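Local coordinates for protein peptidyl-prolyl cis-trans isomerase cyclophilin-type (Toxoplasma gondii, PDB 3BO7) that probably catalyses cis-trans isomerisation of peptide bonds preceding proline, as a cyclophilin-type enzyme, and is seen here with the immunosuppressant cyclosporin A, at residues 77-82 with 115-120; 90-95 with 132-137. All coordinates share one frame; numbering follows the deposited sequence.

Contact 1 (77-82 with 115-120)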
# COMPACT_ATOMS: atom_id res chain seq x y z
N PRO A 77 17.42 -4.28 -0.59
CA PRO A 77 16.94 -5.67 -0.58
C PRO A 77 15.96 -5.99 0.56
O PRO A 77 15.09 -6.84 0.37
CB PRO A 77 18.23 -6.49 -0.45
CG PRO A 77 19.20 -5.59 0.23
CD PRO A 77 18.85 -4.18 -0.19
N ARG A 78 16.11 -5.35 1.72
CA ARG A 78 15.14 -5.51 2.81
C ARG A 78 14.21 -4.31 2.94
O ARG A 78 14.55 -3.19 2.52
CB ARG A 78 15.83 -5.85 4.15
CG ARG A 78 16.54 -4.71 4.84
CD ARG A 78 16.93 -5.07 6.28
NE ARG A 78 18.07 -6.00 6.33
CZ ARG A 78 19.10 -5.93 7.17
NH1 ARG A 78 19.18 -4.95 8.06
NH2 ARG A 78 20.07 -6.84 7.10
N SER A 79 13.04 -4.54 3.54
CA SER A 79 12.03 -3.51 3.73
C SER A 79 12.50 -2.46 4.73
O SER A 79 13.00 -2.79 5.81
CB SER A 79 10.69 -4.12 4.15
OG SER A 79 10.03 -4.71 3.04
N ILE A 80 12.33 -1.21 4.35
CA ILE A 80 12.72 -0.06 5.15
C ILE A 80 11.62 0.98 5.03
O ILE A 80 10.81 0.91 4.09
CB ILE A 80 14.06 0.55 4.66
CG1 ILE A 80 14.07 0.70 3.13
CG2 ILE A 80 15.26 -0.27 5.17
CD1 ILE A 80 15.12 1.66 2.59
N SER A 81 11.57 1.93 5.95
CA SER A 81 10.72 3.10 5.77
C SER A 81 11.47 4.10 4.88
O SER A 81 12.65 3.92 4.58
CB SER A 81 10.35 3.72 7.11
OG SER A 81 11.48 4.31 7.72
N GLY A 82 10.78 5.17 4.48
CA GLY A 82 11.38 6.22 3.66
C GLY A 82 12.29 7.20 4.39
O GLY A 82 12.97 7.99 3.75
N ASN A 115 5.79 -0.02 11.19
CA ASN A 115 5.53 0.40 9.82
C ASN A 115 6.81 0.63 9.04
O ASN A 115 7.70 1.37 9.47
CB ASN A 115 4.69 1.68 9.80
CG ASN A 115 3.34 1.51 10.44
OD1 ASN A 115 2.47 0.82 9.91
ND2 ASN A 115 3.14 2.16 11.59
N LEU A 116 6.91 -0.02 7.89
CA LEU A 116 8.05 0.16 7.01
C LEU A 116 7.58 0.57 5.62
O LEU A 116 7.47 1.77 5.34
CB LEU A 116 8.92 -1.11 6.98
CG LEU A 116 9.75 -1.38 8.26
CD1 LEU A 116 10.55 -2.67 8.13
CD2 LEU A 116 10.68 -0.22 8.59
N SER A 117 7.29 -0.40 4.76
CA SER A 117 6.89 -0.13 3.37
C SER A 117 5.71 -0.95 2.83
O SER A 117 5.15 -0.60 1.80
CB SER A 117 8.10 -0.28 2.45
OG SER A 117 8.38 -1.64 2.18
N GLU A 118 5.34 -2.03 3.51
CA GLU A 118 4.26 -2.89 3.04
C GLU A 118 2.89 -2.29 3.31
O GLU A 118 2.65 -1.72 4.38
CB GLU A 118 4.35 -4.29 3.65
CG GLU A 118 5.31 -5.18 2.94
CD GLU A 118 5.23 -6.64 3.38
OE1 GLU A 118 4.18 -7.30 3.16
OE2 GLU A 118 6.25 -7.13 3.93
N PHE A 119 2.00 -2.44 2.34
CA PHE A 119 0.70 -1.81 2.42
C PHE A 119 -0.35 -2.73 1.82
O PHE A 119 -0.02 -3.72 1.18
CB PHE A 119 0.72 -0.46 1.68
CG PHE A 119 1.10 -0.58 0.24
CD1 PHE A 119 0.11 -0.77 -0.74
CD2 PHE A 119 2.44 -0.54 -0.15
CE1 PHE A 119 0.46 -0.91 -2.08
CE2 PHE A 119 2.79 -0.68 -1.49
CZ PHE A 119 1.81 -0.86 -2.45
N PHE A 120 -1.61 -2.40 2.04
CA PHE A 120 -2.71 -3.11 1.39
C PHE A 120 -3.78 -2.17 0.89
O PHE A 120 -3.93 -1.03 1.36
CB PHE A 120 -3.30 -4.20 2.29
CG PHE A 120 -3.85 -3.71 3.60
CD1 PHE A 120 -5.22 -3.64 3.82
CD2 PHE A 120 -3.00 -3.36 4.64
CE1 PHE A 120 -5.74 -3.22 5.04
CE2 PHE A 120 -3.50 -2.94 5.86
CZ PHE A 120 -4.88 -2.87 6.07

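Contact 2 (90-95 with 132-137). With SO4 (sulfate ion), chain I.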
# COMPACT_ATOMS: atom_id res chain seq x y z
N GLU A 90 5.89 4.97 13.95
CA GLU A 90 4.72 4.76 14.79
C GLU A 90 3.41 4.80 14.00
O GLU A 90 3.32 5.37 12.91
CB GLU A 90 4.70 5.77 15.93
CG GLU A 90 5.83 5.58 16.94
CD GLU A 90 5.72 6.50 18.15
OE1 GLU A 90 6.65 6.47 19.01
OE2 GLU A 90 4.72 7.25 18.26
N ASP A 91 2.40 4.16 14.57
CA ASP A 91 1.08 4.12 13.97
C ASP A 91 0.42 5.49 14.04
O ASP A 91 0.74 6.31 14.91
CB ASP A 91 0.21 3.08 14.68
CG ASP A 91 0.71 1.65 14.47
OD1 ASP A 91 1.09 1.30 13.32
OD2 ASP A 91 0.72 0.88 15.46
N GLU A 92 -0.49 5.74 13.10
CA GLU A 92 -1.26 6.97 13.08
C GLU A 92 -2.70 6.62 12.77
O GLU A 92 -3.02 6.15 11.68
CB GLU A 92 -0.73 7.93 12.02
CG GLU A 92 0.72 8.36 12.22
CD GLU A 92 1.28 8.99 10.97
OE1 GLU A 92 1.49 8.26 9.97
OE2 GLU A 92 1.53 10.22 11.00
N PHE A 93 -3.56 6.86 13.76
CA PHE A 93 -4.96 6.53 13.66
C PHE A 93 -5.74 7.82 13.72
O PHE A 93 -5.24 8.84 14.21
CB PHE A 93 -5.37 5.58 14.79
CG PHE A 93 -4.50 4.34 14.89
CD1 PHE A 93 -4.23 3.56 13.76
CD2 PHE A 93 -3.97 3.95 16.12
CE1 PHE A 93 -3.42 2.43 13.85
CE2 PHE A 93 -3.16 2.80 16.23
CZ PHE A 93 -2.89 2.04 15.09
N ASP A 94 -6.97 7.78 13.20
CA ASP A 94 -7.86 8.93 13.18
C ASP A 94 -9.25 8.36 13.00
O ASP A 94 -9.45 7.47 12.17
CB ASP A 94 -7.48 9.87 12.02
CG ASP A 94 -8.15 11.24 12.12
OD1 ASP A 94 -9.40 11.32 12.10
OD2 ASP A 94 -7.42 12.25 12.15
N ASN A 95 -10.22 8.85 13.76
CA ASN A 95 -11.57 8.28 13.77
C ASN A 95 -12.32 8.46 12.46
O ASN A 95 -13.26 7.72 12.17
CB ASN A 95 -12.42 8.88 14.90
CG ASN A 95 -11.87 8.58 16.27
OD1 ASN A 95 -11.86 9.45 17.15
ND2 ASN A 95 -11.42 7.34 16.48
N LYS A 132 -5.41 -0.62 14.31
CA LYS A 132 -4.32 -1.59 14.27
C LYS A 132 -3.40 -1.29 13.09
O LYS A 132 -2.22 -1.65 13.10
CB LYS A 132 -4.85 -3.02 14.17
CG LYS A 132 -5.57 -3.53 15.42
CD LYS A 132 -4.61 -4.21 16.38
CE LYS A 132 -5.37 -5.17 17.28
NZ LYS A 132 -4.67 -5.42 18.57
N HIS A 133 -3.97 -0.64 12.06
CA HIS A 133 -3.26 -0.33 10.83
C HIS A 133 -3.43 1.15 10.43
O HIS A 133 -4.56 1.66 10.41
CB HIS A 133 -3.71 -1.28 9.72
CG HIS A 133 -3.43 -2.72 10.01
ND1 HIS A 133 -2.25 -3.33 9.65
CD2 HIS A 133 -4.15 -3.65 10.68
CE1 HIS A 133 -2.26 -4.58 10.06
NE2 HIS A 133 -3.40 -4.80 10.69
N THR A 134 -2.32 1.82 10.14
CA THR A 134 -2.35 3.19 9.66
C THR A 134 -2.97 3.24 8.27
O THR A 134 -2.39 2.73 7.31
CB THR A 134 -0.93 3.81 9.57
OG1 THR A 134 -0.33 3.86 10.87
CG2 THR A 134 -1.01 5.23 9.01
N ILE A 135 -4.17 3.82 8.20
CA ILE A 135 -4.80 4.15 6.94
C ILE A 135 -4.17 5.46 6.52
O ILE A 135 -4.19 6.43 7.29
CB ILE A 135 -6.33 4.35 7.09
CG1 ILE A 135 -7.02 3.00 7.31
CG2 ILE A 135 -6.92 5.09 5.87
CD1 ILE A 135 -8.35 3.09 8.00
N PHE A 136 -3.61 5.50 5.32
CA PHE A 136 -2.92 6.70 4.88
C PHE A 136 -3.35 7.16 3.49
O PHE A 136 -2.82 8.14 2.96
CB PHE A 136 -1.39 6.57 5.02
CG PHE A 136 -0.75 5.56 4.10
CD1 PHE A 136 0.03 5.98 3.02
CD2 PHE A 136 -0.89 4.19 4.32
CE1 PHE A 136 0.62 5.06 2.17
CE2 PHE A 136 -0.30 3.27 3.47
CZ PHE A 136 0.47 3.70 2.40
N GLY A 137 -4.31 6.47 2.90
CA GLY A 137 -4.86 6.90 1.63
C GLY A 137 -6.10 6.19 1.15
O GLY A 137 -6.69 5.37 1.86
S SO4 I . 7.83 8.31 14.06
O1 SO4 I . 6.63 8.38 13.25
O2 SO4 I . 9.00 8.56 13.22
O3 SO4 I . 7.80 9.30 15.13
O4 SO4 I . 7.91 6.98 14.66
O HOH W 1 1.83 5.57 10.54
O HOH W 2 -0.04 0.52 10.91
O HOH W 3 -0.75 -1.29 15.29
O HOH W 4 -5.07 6.08 9.87

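Contact 1 (77-82 with 115-120)
Ser81 and Leu116 bring the two backbones together, their CA atoms 4.2 Å apart, where loop 77-82 passes the turn leading into strand 119-122 of the cyclophilin beta-barrel. No hydrogen bond spans the segments; instead Ser81 CA approaches Leu116 O at 3.5 Å, a CA-H...O contact with an angle of 151° at the hydrogen. Ile80 turns its CB away from the turn and meets it through its carbonyl, whose O lies 3.4 Å from Ser117 CB.

Leu116 is the main apolar element. Its CG lies anti to the carbonyl carbon (chi1 -72°), and the two methyls reach different points of the loop backbone: CD1 comes within 3.4 Å of Ser79 O, and CD2 within 3.5 Å of Ser81 N. Within these two segments, the leucine methyls lie mainly against peptide atoms.

Farther along segment 115-120, Glu118 and Phe120 pack on a modified side chain of the bound peptide, so the segment runs on to the ligand site. The serine hydroxyls find their bonds elsewhere: Ser81 OG with Ala87 O, Ser79 OG with Glu63 OE1 and Ala62 N, and Ser117 OG with Gly60 O and Tyr42 OH. Across the contact itself, the two hydroxyl oxygens Ser79 OG and Ser117 OG sit 3.6 Å from each other.

Contact 2 (90-95 with 132-137)
Thr134 and Glu92 make the one direct hydrogen bond between these segments, and the threonine hydroxyl works in both senses: OG1 accepts from Glu92 N (2.9 Å, 160° at the hydrogen) while donating to water 1. That water passes its own protons to Glu90 O and Glu92 OE1, so the hydroxyl links to three groups of the loop, one directly and two through the water. With OG1 beside its own backbone N (chi1 -62°), Thr134 has CG2 on the side of its carbonyl carbon, and this methyl rests 3.5 Å from Glu92 O.

Two more waters extend the join. Water 2 accepts from Thr134 N at 2.7 Å and donates to Asp91 OD1, which also accepts from Asn115 ND2; water 3 donates to Asp91 OD2 and to Lys132 O. Phe93 brings its ring to the peptides of 132-134: CE1 lies 3.6 Å from His133 N, which approaches obliquely, whereas Thr134 N is at the ring edge.

Outside the pair, Glu92 OE2 accepts from Arg29 N and OE1 from Ala30 N in the first turn of helix 28-39. Glu90 N donates to sulfate O4 (2.9 Å), an ion probably from the crystallisation liquor. His133, bonded to Met107 O, packs on a modified side chain of the bound peptide. The arrangement fastens a long loop to the residues leading into strand 135-141, near the ligand site of the cyclophilin barrel.

From the N terminus, the chain leaves strand 56-59 and enters a long excursion that supplies 77-82 and then 90-95, returns to the sheet in strand 104-107, and afterwards reaches 115-120 and 132-137. Contact 1 closes a loop of 32 intervening residues and contact 2 one of 36; because their segments alternate, the loops cross, sharing strand 104-107. The contact centres are 15 Å apart, yet their residues meet: Asn115 ND2 lies 2.8 Å from Asp91 OD1, and the rings of Phe120 and His133 pack edge-to-face. Together they tie the excursion to the approaches of strands 119-122 and 135-141, which flank strand 104-107 in the antiparallel sheet.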